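Side-chain contacts in glucose-6-phosphate isomerase (Thermus thermophilus, PDB 1ZZG), which probably catalyses the reversible isomerisation of glucose 6-phosphate to fructose 6-phosphate in glycolysis and gluconeogenesis: residues L79-L84 and L196-F201; V262-E267 and H380-T385; F365-E368 and Y372-G375. All blocks are in the same frame, centred on the assembly; numbering follows the deposited sequence.

Contact 1: residues L79-L84 and L196-F201; sequences LGPKAL and LLPLAF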
loop_
_atom_site.group_PDB
_atom_site.type_symbol
_atom_site.label_atom_id
_atom_site.label_comp_id
_atom_site.label_asym_id
_atom_site.label_seq_id
_atom_site.Cartn_x
_atom_site.Cartn_y
_atom_site.Cartn_z
ATOM N N LEU A 79 11.325 3.834 1.056
ATOM C CA LEU A 79 10.070 4.524 0.784
ATOM C C LEU A 79 10.196 5.785 -0.069
ATOM O O LEU A 79 9.416 5.973 -1.009
ATOM C CB LEU A 79 9.330 4.824 2.100
ATOM C CG LEU A 79 8.891 3.572 2.886
ATOM C CD1 LEU A 79 8.200 3.991 4.171
ATOM C CD2 LEU A 79 7.960 2.700 2.044
ATOM N N GLY A 80 11.162 6.643 0.256
ATOM C CA GLY A 80 11.363 7.858 -0.522
ATOM C C GLY A 80 11.684 7.474 -1.957
ATOM O O GLY A 80 11.068 7.988 -2.897
ATOM N N PRO A 81 12.665 6.576 -2.163
ATOM C CA PRO A 81 13.005 6.162 -3.528
ATOM C C PRO A 81 11.781 5.591 -4.283
ATOM O O PRO A 81 11.521 5.980 -5.424
ATOM C CB PRO A 81 14.106 5.124 -3.305
ATOM C CG PRO A 81 14.834 5.682 -2.131
ATOM C CD PRO A 81 13.683 6.106 -1.206
ATOM N N LYS A 82 11.027 4.686 -3.650
ATOM C CA LYS A 82 9.841 4.107 -4.299
ATOM C C LYS A 82 8.848 5.178 -4.727
ATOM O O LYS A 82 8.359 5.168 -5.854
ATOM C CB LYS A 82 9.102 3.122 -3.377
ATOM C CG LYS A 82 9.667 1.706 -3.335
ATOM C CD LYS A 82 8.672 0.736 -2.692
ATOM C CE LYS A 82 9.190 -0.698 -2.724
ATOM N NZ LYS A 82 8.186 -1.673 -2.209
ATOM N N ALA A 83 8.536 6.094 -3.818
ATOM C CA ALA A 83 7.588 7.157 -4.115
ATOM C C ALA A 83 8.017 8.005 -5.315
ATOM O O ALA A 83 7.200 8.319 -6.181
ATOM C CB ALA A 83 7.402 8.043 -2.885
ATOM N N LEU A 84 9.299 8.362 -5.365
ATOM C CA LEU A 84 9.833 9.197 -6.440
ATOM C C LEU A 84 10.014 8.477 -7.782
ATOM O O LEU A 84 9.610 8.987 -8.839
ATOM C CB LEU A 84 11.163 9.816 -5.990
ATOM C CG LEU A 84 11.071 10.848 -4.852
ATOM C CD1 LEU A 84 12.465 11.173 -4.317
ATOM C CD2 LEU A 84 10.382 12.117 -5.356
ATOM N N LEU A 196 18.027 10.705 -4.831
ATOM C CA LEU A 196 18.622 11.276 -6.039
ATOM C C LEU A 196 19.297 10.254 -6.947
ATOM O O LEU A 196 19.136 10.314 -8.168
ATOM C CB LEU A 196 19.620 12.376 -5.679
ATOM C CG LEU A 196 18.996 13.538 -4.902
ATOM C CD1 LEU A 196 20.060 14.566 -4.596
ATOM C CD2 LEU A 196 17.850 14.145 -5.707
ATOM N N LEU A 197 20.038 9.316 -6.362
ATOM C CA LEU A 197 20.725 8.307 -7.162
ATOM C C LEU A 197 19.740 7.473 -7.993
ATOM O O LEU A 197 19.853 7.413 -9.217
ATOM C CB LEU A 197 21.575 7.393 -6.270
ATOM C CG LEU A 197 22.400 6.362 -7.055
ATOM C CD1 LEU A 197 23.310 7.082 -8.059
ATOM C CD2 LEU A 197 23.224 5.518 -6.093
ATOM N N PRO A 198 18.769 6.807 -7.343
ATOM C CA PRO A 198 17.839 6.028 -8.170
ATOM C C PRO A 198 17.085 6.908 -9.166
ATOM O O PRO A 198 16.852 6.494 -10.293
ATOM C CB PRO A 198 16.913 5.362 -7.142
ATOM C CG PRO A 198 17.034 6.251 -5.917
ATOM C CD PRO A 198 18.503 6.592 -5.908
ATOM N N LEU A 199 16.719 8.123 -8.763
ATOM C CA LEU A 199 16.003 9.018 -9.672
ATOM C C LEU A 199 16.836 9.377 -10.897
ATOM O O LEU A 199 16.296 9.576 -11.991
ATOM C CB LEU A 199 15.575 10.301 -8.965
ATOM C CG LEU A 199 14.192 10.270 -8.316
ATOM C CD1 LEU A 199 13.922 11.624 -7.669
ATOM C CD2 LEU A 199 13.120 9.950 -9.365
ATOM N N ALA A 200 18.151 9.464 -10.714
ATOM C CA ALA A 200 19.035 9.785 -11.830
ATOM C C ALA A 200 18.893 8.685 -12.874
ATOM O O ALA A 200 18.669 8.963 -14.048
ATOM C CB ALA A 200 20.484 9.886 -11.354
ATOM N N PHE A 201 19.009 7.433 -12.433
ATOM C CA PHE A 201 18.889 6.292 -13.333
ATOM C C PHE A 201 17.481 6.183 -13.907
ATOM O O PHE A 201 17.267 5.519 -14.920
ATOM C CB PHE A 201 19.289 5.005 -12.604
ATOM C CG PHE A 201 20.778 4.809 -12.522
ATOM C CD1 PHE A 201 21.474 4.232 -13.586
ATOM C CD2 PHE A 201 21.493 5.268 -11.422
ATOM C CE1 PHE A 201 22.867 4.117 -13.551
ATOM C CE2 PHE A 201 22.883 5.160 -11.374
ATOM C CZ PHE A 201 23.574 4.583 -12.441
#
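Leu84 and Leu199 carry most of this buried apolar contact. Their side chains cross at about a right angle. Methyl CD1 of Leu199 rests against CD1 of Leu84 at 3.7 Å and is equally close to its CB. The other branch turns to the backbone: Leu199 CD2 lies 3.7 Å from Leu84 O, a van der Waals contact only. The chi1 of Leu199 is -91°, well off a staggered value, and at this angle both methyls face the neighbouring helix. With both branches gone, as in an alanine here, Leu84 CB and CD1 would probably lose their neighbour and a gap would open.

A second, lighter contact joins Pro81, one turn before Leu84, to Pro198, the residue before Leu199. Pro81 CB meets Pro198 CG at 4.1 Å. The two prolines also have the closest CA atoms of the pair, 6.7 Å apart. Pro81 sits in the first turn of helix 79-88. Pro198 lies inside helix 193-201, which kinks where its nitrogen makes no bond to the preceding turn.

Helix 206-221 closes over the leucines through Leu209, which touches both Leu84 and Leu199. On the sheet side Pro198 packs on Phe95 of strand 94-98, an outermost strand of the five-stranded parallel sheet.

Contact 2: residues V262-E267 and H380-T385; sequences VQLHDE and HLMWQT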
loop_
_atom_site.group_PDB
_atom_site.type_symbol
_atom_site.label_atom_id
_atom_site.label_comp_id
_atom_site.label_asym_id
_atom_site.label_seq_id
_atom_site.Cartn_x
_atom_site.Cartn_y
_atom_site.Cartn_z
ATOM N N VAL A 262 3.218 7.929 5.669
ATOM C CA VAL A 262 2.878 7.150 6.851
ATOM C C VAL A 262 4.109 6.953 7.747
ATOM O O VAL A 262 4.013 7.108 8.964
ATOM C CB VAL A 262 2.253 5.790 6.457
ATOM C CG1 VAL A 262 2.074 4.916 7.689
ATOM C CG2 VAL A 262 0.893 6.025 5.809
ATOM N N GLN A 263 5.260 6.619 7.162
ATOM C CA GLN A 263 6.462 6.468 7.979
ATOM C C GLN A 263 6.862 7.822 8.550
ATOM O O GLN A 263 7.217 7.934 9.722
ATOM C CB GLN A 263 7.660 5.928 7.186
ATOM C CG GLN A 263 8.962 6.128 7.971
ATOM C CD GLN A 263 10.195 5.539 7.319
ATOM O OE1 GLN A 263 10.329 5.543 6.101
ATOM N NE2 GLN A 263 11.122 5.053 8.140
ATOM N N LEU A 264 6.836 8.849 7.707
ATOM C CA LEU A 264 7.205 10.188 8.153
ATOM C C LEU A 264 6.360 10.613 9.353
ATOM O O LEU A 264 6.883 11.045 10.379
ATOM C CB LEU A 264 7.008 11.203 7.026
ATOM C CG LEU A 264 7.237 12.660 7.455
ATOM C CD1 LEU A 264 8.708 12.859 7.819
ATOM C CD2 LEU A 264 6.827 13.612 6.345
ATOM N N HIS A 265 5.045 10.484 9.212
ATOM C CA HIS A 265 4.119 10.882 10.267
ATOM C C HIS A 265 4.181 10.004 11.522
ATOM O O HIS A 265 4.420 10.499 12.628
ATOM C CB HIS A 265 2.691 10.886 9.718
ATOM C CG HIS A 265 1.668 11.346 10.708
ATOM N ND1 HIS A 265 1.449 12.677 10.987
ATOM C CD2 HIS A 265 0.822 10.648 11.502
ATOM C CE1 HIS A 265 0.509 12.781 11.912
ATOM N NE2 HIS A 265 0.111 11.563 12.241
ATOM N N ASP A 266 3.955 8.708 11.336
ATOM C CA ASP A 266 3.956 7.725 12.422
ATOM C C ASP A 266 5.246 7.657 13.239
ATOM O O ASP A 266 5.225 7.793 14.454
ATOM C CB ASP A 266 3.684 6.325 11.857
ATOM C CG ASP A 266 2.220 6.082 11.540
ATOM O OD1 ASP A 266 1.438 7.054 11.459
ATOM O OD2 ASP A 266 1.857 4.896 11.357
ATOM N N GLU A 267 6.366 7.421 12.564
ATOM C CA GLU A 267 7.646 7.299 13.247
ATOM C C GLU A 267 8.112 8.586 13.919
ATOM O O GLU A 267 8.784 8.541 14.949
ATOM C CB GLU A 267 8.710 6.803 12.264
ATOM C CG GLU A 267 9.699 5.845 12.889
ATOM C CD GLU A 267 10.540 5.108 11.863
ATOM O OE1 GLU A 267 10.555 3.860 11.902
ATOM O OE2 GLU A 267 11.188 5.771 11.024
ATOM N N HIS A 380 7.272 20.062 2.159
ATOM C CA HIS A 380 6.206 20.720 2.915
ATOM C C HIS A 380 5.767 19.825 4.069
ATOM O O HIS A 380 5.574 20.293 5.193
ATOM C CB HIS A 380 5.005 20.992 1.994
ATOM C CG HIS A 380 3.750 21.376 2.720
ATOM N ND1 HIS A 380 3.218 22.647 2.669
ATOM C CD2 HIS A 380 2.916 20.651 3.505
ATOM C CE1 HIS A 380 2.113 22.688 3.393
ATOM N NE2 HIS A 380 1.907 21.490 3.911
ATOM N N LEU A 381 5.593 18.537 3.781
ATOM C CA LEU A 381 5.160 17.585 4.795
ATOM C C LEU A 381 6.220 17.358 5.861
ATOM O O LEU A 381 5.894 17.146 7.032
ATOM C CB LEU A 381 4.757 16.263 4.138
ATOM C CG LEU A 381 3.490 16.423 3.286
ATOM C CD1 LEU A 381 3.264 15.189 2.432
ATOM C CD2 LEU A 381 2.293 16.679 4.198
ATOM N N MET A 382 7.489 17.407 5.469
ATOM C CA MET A 382 8.546 17.230 6.447
ATOM C C MET A 382 8.520 18.416 7.415
ATOM O O MET A 382 8.702 18.231 8.616
ATOM C CB MET A 382 9.908 17.088 5.755
ATOM C CG MET A 382 10.074 15.721 5.094
ATOM S SD MET A 382 11.713 15.373 4.383
ATOM C CE MET A 382 11.467 15.910 2.685
ATOM N N TRP A 383 8.276 19.621 6.898
ATOM C CA TRP A 383 8.195 20.806 7.755
ATOM C C TRP A 383 6.977 20.678 8.663
ATOM O O TRP A 383 7.055 20.933 9.865
ATOM C CB TRP A 383 8.060 22.084 6.927
ATOM C CG TRP A 383 9.353 22.643 6.457
ATOM C CD1 TRP A 383 9.886 22.539 5.206
ATOM C CD2 TRP A 383 10.279 23.423 7.227
ATOM N NE1 TRP A 383 11.088 23.212 5.143
ATOM C CE2 TRP A 383 11.352 23.763 6.371
ATOM C CE3 TRP A 383 10.305 23.870 8.558
ATOM C CZ2 TRP A 383 12.441 24.531 6.798
ATOM C CZ3 TRP A 383 11.393 24.639 8.985
ATOM C CH2 TRP A 383 12.443 24.958 8.105
ATOM N N GLN A 384 5.849 20.300 8.070
ATOM C CA GLN A 384 4.614 20.113 8.822
ATOM C C GLN A 384 4.893 19.201 10.001
ATOM O O GLN A 384 4.524 19.497 11.132
ATOM C CB GLN A 384 3.551 19.469 7.933
ATOM C CG GLN A 384 2.374 18.872 8.687
ATOM C CD GLN A 384 1.397 18.184 7.756
ATOM O OE1 GLN A 384 0.760 18.828 6.925
ATOM N NE2 GLN A 384 1.281 16.862 7.883
ATOM N N THR A 385 5.558 18.086 9.719
ATOM C CA THR A 385 5.890 17.110 10.743
ATOM C C THR A 385 6.837 17.669 11.808
ATOM O O THR A 385 6.637 17.435 13.005
ATOM C CB THR A 385 6.507 15.854 10.100
ATOM O OG1 THR A 385 5.584 15.312 9.142
ATOM C CG2 THR A 385 6.811 14.806 11.159
HETATM O O HOH W 1 2.597 15.152 9.747
#
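Leu381 O is gripped by two donors and also touched by Leu264 of the facing helix. Thr385 OG1 donates to it at 2.8 Å, and Thr385 N makes the ordinary helical bond to it from the opposite face of the carbonyl plane. The hydroxyl lies at a C=O...donor angle of 149°, tilted from that plane. Leu264 CD2 packs 3.7 Å from the same oxygen and 3.5 Å from Thr385 OG1. With CG anti to the nitrogen (chi1 174°), Leu264 reaches across between Leu381 CB and Met382 CG, and crosses the Met382 chain at about a right angle.

The two segments belong to helices 257-269 and 371-391, which run almost parallel here, at 8° and 10.1 Å between axes. Helix 257-269 lies on the mixed sheet of this SIS-clan protein: His265 NE2 is hydrogen-bonded to Thr281 OG1 of strand 278-287.

One water ties the helices together at the polar edge. It accepts from Gln384 NE2 at 2.9 Å, donates to Thr385 OG1 and bonds to His265 ND1 at 3.0 Å. Away from the interface, Gln263 NE2 bonds to OE2 of Glu267, the predicted proton donor, from above its carboxylate plane. The same OE2 forms a salt bridge with Arg187.

Contact 3: residues F365-E368 and Y372-G375; sequences FLPE and YAVG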
loop_
_atom_site.group_PDB
_atom_site.type_symbol
_atom_site.label_atom_id
_atom_site.label_comp_id
_atom_site.label_asym_id
_atom_site.label_seq_id
_atom_site.Cartn_x
_atom_site.Cartn_y
_atom_site.Cartn_z
ATOM N N PHE A 365 -3.787 21.033 -3.199
ATOM C CA PHE A 365 -3.745 20.964 -4.652
ATOM C C PHE A 365 -2.341 21.155 -5.212
ATOM O O PHE A 365 -1.589 22.020 -4.762
ATOM C CB PHE A 365 -4.689 22.019 -5.252
ATOM C CG PHE A 365 -6.148 21.694 -5.085
ATOM C CD1 PHE A 365 -6.811 20.894 -6.017
ATOM C CD2 PHE A 365 -6.854 22.157 -3.978
ATOM C CE1 PHE A 365 -8.156 20.560 -5.847
ATOM C CE2 PHE A 365 -8.204 21.827 -3.797
ATOM C CZ PHE A 365 -8.854 21.026 -4.734
ATOM N N LEU A 366 -1.999 20.318 -6.187
ATOM C CA LEU A 366 -0.719 20.370 -6.878
ATOM C C LEU A 366 -1.040 20.812 -8.299
ATOM O O LEU A 366 -2.016 20.353 -8.888
ATOM C CB LEU A 366 -0.070 18.983 -6.945
ATOM C CG LEU A 366 0.765 18.451 -5.782
ATOM C CD1 LEU A 366 0.021 18.617 -4.473
ATOM C CD2 LEU A 366 1.083 16.985 -6.051
ATOM N N PRO A 367 -0.228 21.711 -8.869
ATOM C CA PRO A 367 -0.516 22.147 -10.239
ATOM C C PRO A 367 -0.553 20.949 -11.190
ATOM O O PRO A 367 -1.345 20.902 -12.126
ATOM C CB PRO A 367 0.637 23.095 -10.541
ATOM C CG PRO A 367 0.898 23.723 -9.193
ATOM C CD PRO A 367 0.832 22.532 -8.256
ATOM N N GLU A 368 0.315 19.980 -10.930
ATOM C CA GLU A 368 0.398 18.764 -11.728
ATOM C C GLU A 368 1.382 17.856 -11.004
ATOM O O GLU A 368 2.053 18.301 -10.076
ATOM C CB GLU A 368 0.913 19.075 -13.143
ATOM C CG GLU A 368 2.401 19.430 -13.248
ATOM C CD GLU A 368 2.743 20.796 -12.683
ATOM O OE1 GLU A 368 2.190 21.803 -13.178
ATOM O OE2 GLU A 368 3.576 20.872 -11.748
ATOM N N TYR A 372 9.020 19.143 -9.502
ATOM C CA TYR A 372 8.907 20.440 -8.832
ATOM C C TYR A 372 7.773 20.437 -7.805
ATOM O O TYR A 372 7.989 20.723 -6.622
ATOM C CB TYR A 372 8.671 21.534 -9.878
ATOM C CG TYR A 372 8.566 22.948 -9.332
ATOM C CD1 TYR A 372 9.705 23.679 -8.991
ATOM C CD2 TYR A 372 7.322 23.563 -9.181
ATOM C CE1 TYR A 372 9.607 24.992 -8.518
ATOM C CE2 TYR A 372 7.212 24.872 -8.707
ATOM C CZ TYR A 372 8.356 25.578 -8.380
ATOM O OH TYR A 372 8.240 26.873 -7.921
ATOM N N ALA A 373 6.569 20.091 -8.254
ATOM C CA ALA A 373 5.403 20.059 -7.374
ATOM C C ALA A 373 5.493 19.003 -6.264
ATOM O O ALA A 373 5.086 19.251 -5.130
ATOM C CB ALA A 373 4.127 19.831 -8.205
ATOM N N VAL A 374 6.015 17.827 -6.590
ATOM C CA VAL A 374 6.123 16.758 -5.604
ATOM C C VAL A 374 7.256 17.039 -4.612
ATOM O O VAL A 374 7.130 16.743 -3.425
ATOM C CB VAL A 374 6.314 15.386 -6.299
ATOM C CG1 VAL A 374 6.557 14.291 -5.262
ATOM C CG2 VAL A 374 5.057 15.062 -7.134
ATOM N N GLY A 375 8.353 17.621 -5.100
ATOM C CA GLY A 375 9.455 17.966 -4.216
ATOM C C GLY A 375 8.951 18.989 -3.212
ATOM O O GLY A 375 9.321 18.987 -2.035
#
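Ala373 presses its methyl into the turn that carries Glu368. This is the tight part of the contact: Ala373 CB lies 3.2 Å from Glu368 O, and the carboxylate oxygen Glu368 OE2 is 3.7 Å from the same methyl. Both are packing contacts. The Glu368 side chain doubles back to get there. Its CG sits between the backbone nitrogen and the carbonyl carbon (chi1 72°), and a second bend at chi2 (-72°) folds the carboxylate toward the helix. The polar partner of OE2 is Ser370 OG, which also bonds to Ala373 N in the first turn of helix 371-391. Ser370 thus links the carboxylate to the start of the helix.

The contact spans a tight strand-to-helix connection. Strand 360-366 of the mixed sheet ends at Leu366, and helix 371-391 starts after a short loop.

The rest is looser. Leu366 CG approaches Ala373 CB only to 4.4 Å, and Pro367 CD to 4.3 Å. Leu366 is buried all the same, packed on Leu2 and on Val311 of strand 306-313. Pro367 and Glu368, by contrast, are partly exposed and form the side toward solvent.

In the fold
Contacts 1 and 2 are fully buried, whereas contact 3 is partly open to solvent. Contact 1 belongs with the parallel sheet and is purely apolar. Contacts 2 and 3 share helix 371-391 and lie by the mixed sheet. Contact 3 packs the start of that helix against the strand and loop before it. Contact 2 pairs its middle with a helix far away in sequence, with a leucine packed in the middle and a water bridge at one edge. The three centres are 17 to 18 Å apart. Contacts 1 and 2 still touch, through Leu79 CD1 and Gln263 OE1 at 3.3 Å. The second subunit packs near contacts 1 and 2, but does not touch the segments of contact 3.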